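Long-range contacts in putative enoyl-CoA hydratase (Streptomyces avermitilis, PDB 3GKB), which probably acts on acyl-CoA thioesters, as crotonase-family enzymes do, and may be an enoyl-CoA hydratase: residues B[9-14]-B[37-42]; B[21-26]-B[59-64]; B[63-68]-B[114-119]. All blocks are in the same frame, centred on the assembly; numbering follows the deposited sequence.

Contact 1: residues B[9-14]-B[37-42]; sequences STLRVS and MRELRT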
ATOM      1  N   SER B   9      -1.338 -17.656  33.821  1.00 24.98           N
ATOM      2  CA  SER B   9      -2.531 -17.077  34.406  1.00 24.08           C
ATOM      3  C   SER B   9      -3.325 -16.239  33.422  1.00 22.48           C
ATOM      4  O   SER B   9      -4.472 -15.938  33.699  1.00 22.58           O
ATOM      5  CB  SER B   9      -2.146 -16.218  35.608  1.00 24.69           C
ATOM      6  OG  SER B   9      -1.210 -15.231  35.199  1.00 26.41           O
ATOM      7  N   THR B  10      -2.712 -15.839  32.299  1.00 21.30           N
ATOM      8  CA  THR B  10      -3.363 -14.918  31.346  1.00 19.90           C
ATOM      9  C   THR B  10      -3.557 -15.505  29.939  1.00 20.62           C
ATOM     10  O   THR B  10      -4.121 -14.840  29.043  1.00 19.97           O
ATOM     11  CB  THR B  10      -2.565 -13.624  31.174  1.00 19.76           C
ATOM     12  OG1 THR B  10      -1.308 -13.912  30.540  1.00 19.23           O
ATOM     13  CG2 THR B  10      -2.344 -12.904  32.516  1.00 18.27           C
ATOM     14  N   LEU B  11      -3.066 -16.731  29.751  1.00 19.95           N
ATOM     15  CA  LEU B  11      -3.140 -17.406  28.469  1.00 20.32           C
ATOM     16  C   LEU B  11      -2.980 -18.913  28.666  1.00 19.77           C
ATOM     17  O   LEU B  11      -2.569 -19.376  29.748  1.00 19.03           O
ATOM     18  CB  LEU B  11      -2.077 -16.849  27.507  1.00 20.59           C
ATOM     19  CG  LEU B  11      -0.600 -16.986  27.888  1.00 21.31           C
ATOM     20  CD1 LEU B  11      -0.096 -18.326  27.392  1.00 21.31           C
ATOM     21  CD2 LEU B  11       0.276 -15.845  27.321  1.00 22.83           C
ATOM     22  N   ARG B  12      -3.340 -19.658  27.623  1.00 20.03           N
ATOM     23  CA  ARG B  12      -3.104 -21.104  27.537  1.00 20.79           C
ATOM     24  C   ARG B  12      -2.454 -21.426  26.207  1.00 21.05           C
ATOM     25  O   ARG B  12      -2.754 -20.787  25.199  1.00 19.54           O
ATOM     26  CB  ARG B  12      -4.429 -21.850  27.596  1.00 21.49           C
ATOM     27  CG  ARG B  12      -5.064 -21.801  28.944  1.00 25.40           C
ATOM     28  CD  ARG B  12      -6.341 -22.643  28.961  1.00 28.12           C
ATOM     29  NE  ARG B  12      -7.412 -22.098  28.125  1.00 32.06           N
ATOM     30  CZ  ARG B  12      -8.110 -21.002  28.420  1.00 32.96           C
ATOM     31  NH1 ARG B  12      -7.842 -20.291  29.515  1.00 36.02           N
ATOM     32  NH2 ARG B  12      -9.077 -20.611  27.618  1.00 32.51           N
ATOM     33  N   VAL B  13      -1.571 -22.421  26.210  1.00 20.96           N
ATOM     34  CA  VAL B  13      -0.931 -22.868  25.006  1.00 21.65           C
ATOM     35  C   VAL B  13      -1.096 -24.367  24.816  1.00 22.27           C
ATOM     36  O   VAL B  13      -1.023 -25.140  25.778  1.00 22.55           O
ATOM     37  CB  VAL B  13       0.574 -22.545  24.991  1.00 22.69           C
ATOM     38  CG1 VAL B  13       1.154 -22.876  23.626  1.00 23.43           C
ATOM     39  CG2 VAL B  13       0.812 -21.112  25.325  1.00 24.27           C
ATOM     40  N   SER B  14      -1.336 -24.769  23.582  1.00 22.47           N
ATOM     41  CA  SER B  14      -1.315 -26.173  23.218  1.00 24.26           C
ATOM     42  C   SER B  14      -0.738 -26.313  21.818  1.00 24.10           C
ATOM     43  O   SER B  14      -0.776 -25.369  21.024  1.00 25.38           O
ATOM     44  CB  SER B  14      -2.711 -26.759  23.278  1.00 24.30           C
ATOM     45  OG  SER B  14      -3.582 -26.133  22.374  1.00 26.71           O
ATOM     46  N   MET B  37       2.479  -9.661  29.728  1.00 17.22           N
ATOM     47  CA  MET B  37       3.695  -9.298  29.004  1.00 17.37           C
ATOM     48  C   MET B  37       4.822 -10.298  29.321  1.00 17.83           C
ATOM     49  O   MET B  37       5.563 -10.729  28.438  1.00 17.59           O
ATOM     50  CB  MET B  37       4.108  -7.859  29.358  1.00 17.49           C
ATOM     51  CG  MET B  37       3.181  -6.767  28.803  1.00 17.51           C
ATOM     52  SD  MET B  37       3.404  -5.058  29.369  1.00 11.76           S
ATOM     53  CE  MET B  37       4.921  -4.652  28.531  1.00 18.42           C
ATOM     54  N   ARG B  38       4.933 -10.674  30.595  1.00 18.28           N
ATOM     55  CA  ARG B  38       5.965 -11.621  31.011  1.00 19.46           C
ATOM     56  C   ARG B  38       5.655 -13.026  30.500  1.00 18.53           C
ATOM     57  O   ARG B  38       6.559 -13.728  30.025  1.00 19.32           O
ATOM     58  CB  ARG B  38       6.096 -11.582  32.549  1.00 19.93           C
ATOM     59  CG  ARG B  38       7.089 -12.520  33.141  1.00 26.70           C
ATOM     60  CD  ARG B  38       7.353 -12.111  34.602  1.00 31.84           C
ATOM     61  NE  ARG B  38       6.226 -12.389  35.495  1.00 37.38           N
ATOM     62  CZ  ARG B  38       5.311 -11.515  35.938  1.00 40.84           C
ATOM     63  NH1 ARG B  38       5.322 -10.223  35.587  1.00 43.21           N
ATOM     64  NH2 ARG B  38       4.361 -11.949  36.762  1.00 42.05           N
ATOM     65  N   GLU B  39       4.383 -13.422  30.562  1.00 18.73           N
ATOM     66  CA  GLU B  39       3.984 -14.765  30.145  1.00 19.46           C
ATOM     67  C   GLU B  39       4.118 -14.923  28.623  1.00 18.90           C
ATOM     68  O   GLU B  39       4.525 -15.982  28.153  1.00 17.52           O
ATOM     69  CB  GLU B  39       2.565 -15.122  30.620  1.00 19.82           C
ATOM     70  CG  GLU B  39       2.458 -15.310  32.129  1.00 21.43           C
ATOM     71  CD  GLU B  39       1.089 -15.752  32.595  1.00 25.45           C
ATOM     72  OE1 GLU B  39       0.097 -15.654  31.837  1.00 24.50           O
ATOM     73  OE2 GLU B  39       0.999 -16.190  33.766  1.00 25.72           O
ATOM     74  N   LEU B  40       3.766 -13.880  27.868  1.00 18.67           N
ATOM     75  CA  LEU B  40       3.979 -13.882  26.421  1.00 19.46           C
ATOM     76  C   LEU B  40       5.462 -14.076  26.074  1.00 19.29           C
ATOM     77  O   LEU B  40       5.816 -14.862  25.176  1.00 19.86           O
ATOM     78  CB  LEU B  40       3.476 -12.568  25.792  1.00 19.36           C
ATOM     79  CG  LEU B  40       1.983 -12.479  25.565  1.00 21.25           C
ATOM     80  CD1 LEU B  40       1.579 -11.021  25.347  1.00 23.13           C
ATOM     81  CD2 LEU B  40       1.569 -13.366  24.346  1.00 23.14           C
ATOM     82  N   ARG B  41       6.339 -13.366  26.770  1.00 20.07           N
ATOM     83  CA  ARG B  41       7.766 -13.519  26.533  1.00 19.90           C
ATOM     84  C   ARG B  41       8.215 -14.951  26.795  1.00 19.62           C
ATOM     85  O   ARG B  41       8.927 -15.551  25.981  1.00 18.59           O
ATOM     86  CB  ARG B  41       8.569 -12.555  27.408  1.00 20.76           C
ATOM     87  CG  ARG B  41      10.028 -12.491  26.981  1.00 25.25           C
ATOM     88  CD  ARG B  41      10.759 -11.292  27.575  1.00 29.08           C
ATOM     89  NE  ARG B  41      11.133 -11.616  28.955  1.00 36.23           N
ATOM     90  CZ  ARG B  41      10.695 -11.004  30.061  1.00 41.25           C
ATOM     91  NH1 ARG B  41       9.840  -9.991  30.004  1.00 44.75           N
ATOM     92  NH2 ARG B  41      11.120 -11.407  31.255  1.00 42.30           N
ATOM     93  N   THR B  42       7.797 -15.499  27.931  1.00 19.57           N
ATOM     94  CA  THR B  42       8.147 -16.885  28.282  1.00 20.01           C
ATOM     95  C   THR B  42       7.685 -17.890  27.235  1.00 19.98           C
ATOM     96  O   THR B  42       8.478 -18.731  26.775  1.00 20.96           O
ATOM     97  CB  THR B  42       7.586 -17.280  29.672  1.00 20.36           C
ATOM     98  OG1 THR B  42       8.083 -16.365  30.653  1.00 22.16           O
ATOM     99  CG2 THR B  42       8.011 -18.697  30.042  1.00 21.86           C
TER
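The carboxylate of Glu39 is the flat group of this contact, and Ser9 and Thr10 grip it around its rim and from above its plane. Thr10 N reaches OE1 of Glu39 at 2.9 Å on the syn lone pair, and Ser9 N meets OE2 of Glu39 at 2.8 Å, also on the syn side but tilted somewhat from the plane. The hydroxyls come in at steeper angles: Ser9 OG donates to Glu39 OE2 (2.8 Å) from 38° above the plane, while Thr10 OG1 donates to Glu39 OE1 (2.6 Å) on the anti side, 33° out of it. Each oxygen thus takes one backbone N-H and one hydroxyl. An extended glutamate chain, with CD anti to CA (chi2 -176°), carries the group across from the helix. Nearer the helix backbone the contact turns apolar. Leu11 CD2 packs at 4.1 Å from Glu39 CB, and the same methyl lies 4.1 Å from Leu40 CD2. Leu11 and Val13 also touch Val43 one turn further on, so helix 34-48 is seated against strand 11-16, one of the two edge strands of the six-stranded sheet. An alanine in place of Glu39 would probably leave the backbone N-H groups and hydroxyls of Ser9 and Thr10 without this acceptor and weaken the hold of the helix on the residues leading into the strand. With four donors and no acceptor among these bonds, the carboxylate is likely to be held in its ionised form, its rotation fixed by bonds to both oxygens.

Contact 2: residues B[21-26]-B[59-64]; sequences RIILDN and SSADPE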
ATOM      1  N   ARG B  21      -1.305 -23.170  19.446  1.00 16.54           N
ATOM      2  CA  ARG B  21      -2.418 -22.234  19.594  1.00 17.39           C
ATOM      3  C   ARG B  21      -2.237 -21.544  20.935  1.00 17.49           C
ATOM      4  O   ARG B  21      -2.112 -22.211  21.976  1.00 18.16           O
ATOM      5  CB  ARG B  21      -3.767 -22.958  19.537  1.00 18.26           C
ATOM      6  CG  ARG B  21      -4.186 -23.318  18.126  1.00 20.92           C
ATOM      7  CD  ARG B  21      -5.550 -23.950  18.130  1.00 26.29           C
ATOM      8  NE  ARG B  21      -5.520 -25.292  18.705  1.00 31.36           N
ATOM      9  CZ  ARG B  21      -6.588 -25.957  19.161  1.00 36.05           C
ATOM     10  NH1 ARG B  21      -7.806 -25.417  19.135  1.00 38.06           N
ATOM     11  NH2 ARG B  21      -6.433 -27.178  19.661  1.00 37.41           N
ATOM     12  N   ILE B  22      -2.167 -20.215  20.903  1.00 16.46           N
ATOM     13  CA  ILE B  22      -2.049 -19.429  22.115  1.00 16.22           C
ATOM     14  C   ILE B  22      -3.379 -18.714  22.272  1.00 16.74           C
ATOM     15  O   ILE B  22      -3.762 -17.925  21.424  1.00 15.66           O
ATOM     16  CB  ILE B  22      -0.853 -18.444  22.035  1.00 16.29           C
ATOM     17  CG1 ILE B  22       0.477 -19.219  21.892  1.00 16.50           C
ATOM     18  CG2 ILE B  22      -0.825 -17.554  23.245  1.00 15.81           C
ATOM     19  CD1 ILE B  22       1.704 -18.320  21.710  1.00 17.05           C
ATOM     20  N   ILE B  23      -4.092 -19.030  23.343  1.00 16.79           N
ATOM     21  CA  ILE B  23      -5.413 -18.476  23.586  1.00 17.23           C
ATOM     22  C   ILE B  23      -5.283 -17.499  24.737  1.00 16.37           C
ATOM     23  O   ILE B  23      -4.909 -17.881  25.858  1.00 17.05           O
ATOM     24  CB  ILE B  23      -6.447 -19.577  23.965  1.00 18.45           C
ATOM     25  CG1 ILE B  23      -6.507 -20.655  22.865  1.00 22.07           C
ATOM     26  CG2 ILE B  23      -7.828 -18.927  24.201  1.00 19.44           C
ATOM     27  CD1 ILE B  23      -7.267 -21.935  23.262  1.00 26.48           C
ATOM     28  N   LEU B  24      -5.612 -16.241  24.461  1.00 16.57           N
ATOM     29  CA  LEU B  24      -5.476 -15.154  25.400  1.00 16.94           C
ATOM     30  C   LEU B  24      -6.745 -15.081  26.267  1.00 17.77           C
ATOM     31  O   LEU B  24      -7.854 -15.069  25.738  1.00 17.26           O
ATOM     32  CB  LEU B  24      -5.227 -13.840  24.641  1.00 17.41           C
ATOM     33  CG  LEU B  24      -3.997 -13.856  23.706  1.00 17.82           C
ATOM     34  CD1 LEU B  24      -4.132 -12.839  22.569  1.00 17.64           C
ATOM     35  CD2 LEU B  24      -2.755 -13.586  24.487  1.00 16.82           C
ATOM     36  N   ASP B  25      -6.568 -15.105  27.592  1.00 18.42           N
ATOM     37  CA  ASP B  25      -7.687 -15.257  28.542  1.00 19.77           C
ATOM     38  C   ASP B  25      -7.345 -14.584  29.871  1.00 19.55           C
ATOM     39  O   ASP B  25      -6.738 -15.201  30.777  1.00 19.11           O
ATOM     40  CB  ASP B  25      -8.030 -16.740  28.730  1.00 20.15           C
ATOM     41  CG  ASP B  25      -9.364 -16.976  29.461  1.00 23.75           C
ATOM     42  OD1 ASP B  25     -10.018 -16.009  29.907  1.00 25.35           O
ATOM     43  OD2 ASP B  25      -9.789 -18.167  29.547  1.00 29.00           O
ATOM     44  N   ASN B  26      -7.673 -13.292  29.952  1.00 18.56           N
ATOM     45  CA  ASN B  26      -7.368 -12.470  31.120  1.00 19.27           C
ATOM     46  C   ASN B  26      -8.588 -11.626  31.459  1.00 19.32           C
ATOM     47  O   ASN B  26      -8.648 -10.442  31.130  1.00 19.61           O
ATOM     48  CB  ASN B  26      -6.145 -11.585  30.868  1.00 18.36           C
ATOM     49  CG  ASN B  26      -5.756 -10.786  32.059  1.00 21.05           C
ATOM     50  OD1 ASN B  26      -5.835 -11.271  33.182  1.00 20.55           O
ATOM     51  ND2 ASN B  26      -5.286  -9.559  31.833  1.00 21.29           N
ATOM     52  N   SER B  59      -5.389 -16.447  19.403  1.00 14.31           N
ATOM     53  CA  SER B  59      -6.822 -16.198  19.433  1.00 14.98           C
ATOM     54  C   SER B  59      -7.223 -15.752  20.836  1.00 14.64           C
ATOM     55  O   SER B  59      -6.431 -15.787  21.780  1.00 15.77           O
ATOM     56  CB  SER B  59      -7.609 -17.441  18.981  1.00 14.78           C
ATOM     57  OG  SER B  59      -7.491 -18.494  19.932  1.00 16.97           O
ATOM     58  N   SER B  60      -8.456 -15.302  20.984  1.00 15.37           N
ATOM     59  CA  SER B  60      -8.932 -14.899  22.303  1.00 15.74           C
ATOM     60  C   SER B  60     -10.042 -15.799  22.865  1.00 16.62           C
ATOM     61  O   SER B  60     -10.910 -16.234  22.122  1.00 16.51           O
ATOM     62  CB  SER B  60      -9.480 -13.480  22.227  1.00 15.21           C
ATOM     63  OG  SER B  60      -9.979 -13.085  23.489  1.00 15.45           O
ATOM     64  N   ALA B  61     -10.032 -16.007  24.177  1.00 17.32           N
ATOM     65  CA  ALA B  61     -11.146 -16.662  24.877  1.00 18.99           C
ATOM     66  C   ALA B  61     -12.298 -15.695  25.224  1.00 20.15           C
ATOM     67  O   ALA B  61     -13.410 -16.126  25.579  1.00 20.04           O
ATOM     68  CB  ALA B  61     -10.617 -17.365  26.136  1.00 18.75           C
ATOM     69  N   ASP B  62     -12.046 -14.392  25.104  1.00 20.53           N
ATOM     70  CA  ASP B  62     -13.048 -13.371  25.500  1.00 22.05           C
ATOM     71  C   ASP B  62     -14.016 -13.149  24.331  1.00 22.38           C
ATOM     72  O   ASP B  62     -13.578 -12.911  23.206  1.00 21.90           O
ATOM     73  CB  ASP B  62     -12.318 -12.082  25.877  1.00 21.76           C
ATOM     74  CG  ASP B  62     -13.236 -11.003  26.427  1.00 24.86           C
ATOM     75  OD1 ASP B  62     -14.165 -10.561  25.711  1.00 22.87           O
ATOM     76  OD2 ASP B  62     -12.965 -10.559  27.572  1.00 28.56           O
ATOM     77  N   PRO B  63     -15.338 -13.234  24.584  1.00 23.42           N
ATOM     78  CA  PRO B  63     -16.276 -13.136  23.467  1.00 23.81           C
ATOM     79  C   PRO B  63     -16.336 -11.772  22.758  1.00 23.07           C
ATOM     80  O   PRO B  63     -16.877 -11.714  21.671  1.00 24.38           O
ATOM     81  CB  PRO B  63     -17.649 -13.466  24.101  1.00 24.54           C
ATOM     82  CG  PRO B  63     -17.467 -13.307  25.584  1.00 25.16           C
ATOM     83  CD  PRO B  63     -16.002 -13.534  25.874  1.00 24.49           C
ATOM     84  N   GLU B  64     -15.837 -10.699  23.372  1.00 21.10           N
ATOM     85  CA  GLU B  64     -15.936  -9.361  22.774  1.00 20.03           C
ATOM     86  C   GLU B  64     -14.583  -8.716  22.444  1.00 19.07           C
ATOM     87  O   GLU B  64     -14.488  -7.902  21.492  1.00 18.46           O
ATOM     88  CB  GLU B  64     -16.714  -8.446  23.715  1.00 19.77           C
ATOM     89  CG  GLU B  64     -16.911  -7.077  23.115  1.00 23.52           C
ATOM     90  CD  GLU B  64     -18.049  -6.283  23.739  1.00 28.44           C
ATOM     91  OE1 GLU B  64     -18.643  -6.763  24.734  1.00 29.29           O
ATOM     92  OE2 GLU B  64     -18.316  -5.180  23.193  1.00 30.47           O
TER
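Pairing between Leu24 and Ala61 carries on past the end of strand 55-60: Ala61 N donates to Leu24 O at 2.8 Å and almost straight (176°), just before the chain bends away through two successive side-chain turns. In the first, an ST turn, Ser60 OG accepts from Asp62 N at 2.9 Å; its hydroxyl, anti to the backbone N (chi1 178°), is also hydrogen-bonded to Phe65 O. In the second, an Asx turn, Asp62 OD1 accepts from Glu64 N at 2.9 Å and from Phe65 N as well. Both side chains thus hold the turn by bonds to backbone atoms further along the loop.

The segments run parallel, residues 22-25 and 59-62 being 9° apart in direction. Ser59 bonds to both neighbours of Ile23: Ser59 N donates to Ile22 O (3.0 Å). Leu24 N in turn donates to Ser59 O (2.8 Å). Ile23 and Ser59 point to one face of the sheet, Leu24 and Ser60 to the other. On the Ile23 side, CG2 of Ile23 packs against Ala61 CB at 3.7 Å, and the same methyl group of Ala61 lies 3.6 Å from Asp25 CG. The charge of Asp25 is met by a salt bridge with Arg12, which also touches Ile23 and Ala61. Leu24 O has a second donor in Asn30 ND2.

These strands are the two arms of a beta-alpha-beta unit whose helix, 34-48, lies between them in sequence and packs through Val43, Leu44 and Leu47 on Ile22. Strand 11-16 flanks 19-24 on its other edge, antiparallel to it, while Leu24 meets Phe66 and Leu67 of the following loop.

Contact 3: residues B[63-68]-B[114-119]; sequences PEFFLA and AGKARG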
ATOM      1  N   PRO B  63     -15.338 -13.234  24.584  1.00 23.42           N
ATOM      2  CA  PRO B  63     -16.276 -13.136  23.467  1.00 23.81           C
ATOM      3  C   PRO B  63     -16.336 -11.772  22.758  1.00 23.07           C
ATOM      4  O   PRO B  63     -16.877 -11.714  21.671  1.00 24.38           O
ATOM      5  CB  PRO B  63     -17.649 -13.466  24.101  1.00 24.54           C
ATOM      6  CG  PRO B  63     -17.467 -13.307  25.584  1.00 25.16           C
ATOM      7  CD  PRO B  63     -16.002 -13.534  25.874  1.00 24.49           C
ATOM      8  N   GLU B  64     -15.837 -10.699  23.372  1.00 21.10           N
ATOM      9  CA  GLU B  64     -15.936  -9.361  22.774  1.00 20.03           C
ATOM     10  C   GLU B  64     -14.583  -8.716  22.444  1.00 19.07           C
ATOM     11  O   GLU B  64     -14.488  -7.902  21.492  1.00 18.46           O
ATOM     12  CB  GLU B  64     -16.714  -8.446  23.715  1.00 19.77           C
ATOM     13  CG  GLU B  64     -16.911  -7.077  23.115  1.00 23.52           C
ATOM     14  CD  GLU B  64     -18.049  -6.283  23.739  1.00 28.44           C
ATOM     15  OE1 GLU B  64     -18.643  -6.763  24.734  1.00 29.29           O
ATOM     16  OE2 GLU B  64     -18.316  -5.180  23.193  1.00 30.47           O
ATOM     17  N   PHE B  65     -13.560  -9.057  23.232  1.00 17.28           N
ATOM     18  CA  PHE B  65     -12.211  -8.437  23.121  1.00 16.75           C
ATOM     19  C   PHE B  65     -11.125  -9.456  22.789  1.00 16.72           C
ATOM     20  O   PHE B  65     -11.049 -10.519  23.388  1.00 16.58           O
ATOM     21  CB  PHE B  65     -11.863  -7.708  24.418  1.00 17.33           C
ATOM     22  CG  PHE B  65     -12.902  -6.719  24.798  1.00 17.55           C
ATOM     23  CD1 PHE B  65     -13.006  -5.512  24.105  1.00 21.35           C
ATOM     24  CD2 PHE B  65     -13.841  -7.028  25.744  1.00 19.39           C
ATOM     25  CE1 PHE B  65     -14.014  -4.627  24.401  1.00 20.04           C
ATOM     26  CE2 PHE B  65     -14.865  -6.156  26.026  1.00 20.60           C
ATOM     27  CZ  PHE B  65     -14.954  -4.965  25.360  1.00 21.08           C
ATOM     28  N   PHE B  66     -10.295  -9.124  21.803  1.00 15.81           N
ATOM     29  CA  PHE B  66      -9.080  -9.888  21.531  1.00 15.63           C
ATOM     30  C   PHE B  66      -8.057  -9.515  22.596  1.00 15.74           C
ATOM     31  O   PHE B  66      -7.673 -10.357  23.425  1.00 16.35           O
ATOM     32  CB  PHE B  66      -8.575  -9.589  20.117  1.00 15.23           C
ATOM     33  CG  PHE B  66      -7.300 -10.273  19.772  1.00 15.73           C
ATOM     34  CD1 PHE B  66      -7.295 -11.595  19.327  1.00 16.42           C
ATOM     35  CD2 PHE B  66      -6.085  -9.622  19.923  1.00 15.32           C
ATOM     36  CE1 PHE B  66      -6.110 -12.214  19.023  1.00 16.54           C
ATOM     37  CE2 PHE B  66      -4.890 -10.263  19.627  1.00 13.86           C
ATOM     38  CZ  PHE B  66      -4.909 -11.554  19.185  1.00 16.00           C
ATOM     39  N   LEU B  67      -7.673  -8.229  22.602  1.00 16.09           N
ATOM     40  CA  LEU B  67      -6.849  -7.614  23.650  1.00 15.73           C
ATOM     41  C   LEU B  67      -7.305  -6.169  23.773  1.00 15.98           C
ATOM     42  O   LEU B  67      -7.266  -5.447  22.817  1.00 15.57           O
ATOM     43  CB  LEU B  67      -5.369  -7.647  23.326  1.00 16.27           C
ATOM     44  CG  LEU B  67      -4.653  -9.000  23.425  1.00 15.29           C
ATOM     45  CD1 LEU B  67      -3.207  -8.872  22.828  1.00 14.91           C
ATOM     46  CD2 LEU B  67      -4.651  -9.560  24.879  1.00 15.37           C
ATOM     47  N   ALA B  68      -7.792  -5.794  24.940  1.00 15.15           N
ATOM     48  CA  ALA B  68      -8.458  -4.505  25.114  1.00 15.64           C
ATOM     49  C   ALA B  68      -7.533  -3.335  24.814  1.00 15.61           C
ATOM     50  O   ALA B  68      -7.902  -2.427  24.086  1.00 16.26           O
ATOM     51  CB  ALA B  68      -8.991  -4.391  26.513  1.00 15.65           C
ATOM     52  N   ALA B 114     -11.540 -11.922  16.128  1.00 18.30           N
ATOM     53  CA  ALA B 114     -12.987 -11.983  16.100  1.00 18.62           C
ATOM     54  C   ALA B 114     -13.628 -10.771  16.751  1.00 19.54           C
ATOM     55  O   ALA B 114     -14.700 -10.348  16.298  1.00 22.22           O
ATOM     56  CB  ALA B 114     -13.489 -13.282  16.745  1.00 18.39           C
ATOM     57  N   GLY B 115     -12.964 -10.172  17.731  1.00 18.07           N
ATOM     58  CA  GLY B 115     -13.512  -9.061  18.479  1.00 18.23           C
ATOM     59  C   GLY B 115     -12.670  -7.794  18.373  1.00 17.93           C
ATOM     60  O   GLY B 115     -12.015  -7.541  17.342  1.00 17.96           O
ATOM     61  N   LYS B 116     -12.716  -6.999  19.438  1.00 17.45           N
ATOM     62  CA  LYS B 116     -12.060  -5.700  19.471  1.00 16.91           C
ATOM     63  C   LYS B 116     -10.644  -5.766  20.043  1.00 16.53           C
ATOM     64  O   LYS B 116     -10.398  -6.410  21.080  1.00 15.17           O
ATOM     65  CB  LYS B 116     -12.883  -4.695  20.289  1.00 16.77           C
ATOM     66  CG  LYS B 116     -14.234  -4.368  19.687  1.00 19.27           C
ATOM     67  CD  LYS B 116     -15.141  -3.783  20.739  1.00 22.03           C
ATOM     68  CE  LYS B 116     -16.470  -3.311  20.185  1.00 26.45           C
ATOM     69  NZ  LYS B 116     -17.263  -4.441  19.669  1.00 30.02           N
ATOM     70  N   ALA B 117      -9.739  -5.061  19.359  1.00 15.00           N
ATOM     71  CA  ALA B 117      -8.361  -4.892  19.803  1.00 15.65           C
ATOM     72  C   ALA B 117      -8.012  -3.422  19.679  1.00 14.28           C
ATOM     73  O   ALA B 117      -8.164  -2.839  18.616  1.00 14.92           O
ATOM     74  CB  ALA B 117      -7.399  -5.746  18.948  1.00 14.86           C
ATOM     75  N   ARG B 118      -7.597  -2.814  20.784  1.00 14.30           N
ATOM     76  CA  ARG B 118      -7.248  -1.419  20.794  1.00 14.33           C
ATOM     77  C   ARG B 118      -5.883  -1.182  21.441  1.00 13.70           C
ATOM     78  O   ARG B 118      -5.379  -2.008  22.230  1.00 14.84           O
ATOM     79  CB  ARG B 118      -8.292  -0.566  21.495  1.00 14.12           C
ATOM     80  CG  ARG B 118      -9.670  -0.582  20.869  1.00 16.65           C
ATOM     81  CD  ARG B 118     -10.550   0.330  21.656  1.00 17.43           C
ATOM     82  NE  ARG B 118     -11.929   0.493  21.195  1.00 14.80           N
ATOM     83  CZ  ARG B 118     -12.985  -0.175  21.675  1.00 17.84           C
ATOM     84  NH1 ARG B 118     -12.826  -1.144  22.550  1.00 16.76           N
ATOM     85  NH2 ARG B 118     -14.217   0.138  21.266  1.00 18.59           N
ATOM     86  N   GLY B 119      -5.280  -0.058  21.074  1.00 14.25           N
ATOM     87  CA  GLY B 119      -3.957   0.331  21.576  1.00 14.91           C
ATOM     88  C   GLY B 119      -2.921  -0.743  21.386  1.00 15.35           C
ATOM     89  O   GLY B 119      -2.725  -1.254  20.277  1.00 14.72           O
TER
HETATM   90  O   HOH W   1     -16.568  -7.089  19.848  1.00 38.09           O
HETATM   91  O   HOH W   2     -10.694  -2.125  24.014  1.00 18.91           O
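Glu64 O is gripped by Lys116 from two directions: the backbone N of Lys116 donates to it at 2.9 Å, and a water bound to Lys116 NZ donates to it at 2.8 Å. The bend in the lysine chain at its last torsion (chi4 65°) places NZ for this bridge. Gly115 CA also approaches the same oxygen, at 3.4 Å, and a side chain at that glycine would collide with it. The ion pair of Lys116 NZ with Glu64 OE2 is long; the firmer partner of that carboxylate is Arg268.

Phe66 N donates to Lys116 O at 2.8 Å from well above the carbonyl plane (41°), where the chain turns a corner at Phe66. Leu67 O and Ala68 O then take only weak bonds from Arg118 N. The ring of Phe65 carries Glu64 CG over one face, offset toward the rim. Its CE1 lies 4.1 Å from Arg118 NH1, edge toward edge, with ring and guanidinium planes 40° apart. A second water, in the plane of the guanidinium, links Arg118 NH1 to Ala68 O. The charge of Arg118 is met by Glu271, and its NH2 bonds to Arg268 O, which ties this strand to the C-terminal helical region. Phe66 turns the other way, toward Val111, Leu113 and Val125.

Gly119 is the N-cap of helix 120-127. A loop following a sheet strand, brought beside the start of this helix, is the arrangement that frames the oxyanion hole in crotonase-family enzymes, and the pairing here is consistent with that site.

Contacts 1 and 2 both reach the same sheet and share its beta-alpha-beta surroundings: helix 34-48, which contact 1 fastens to the edge strand, is also the crossover between the strands paired in contact 2, and Thr10 and Ser14 join the two by backbone bonds to Asp25 and Arg21. Contact 3 stands about 17 Å from contact 1, centre to centre, but continues contact 2 directly through Pro63 and Glu64. Its centre lies nearest the middle of the chain. Contacts 1 and 3 are buried, contact 2 only partly so. The chemistry changes from a single carboxylate gripped by four donors, through regular strand bonds, to a mix of firm and weak backbone bonds, bridging waters and a long ion pair.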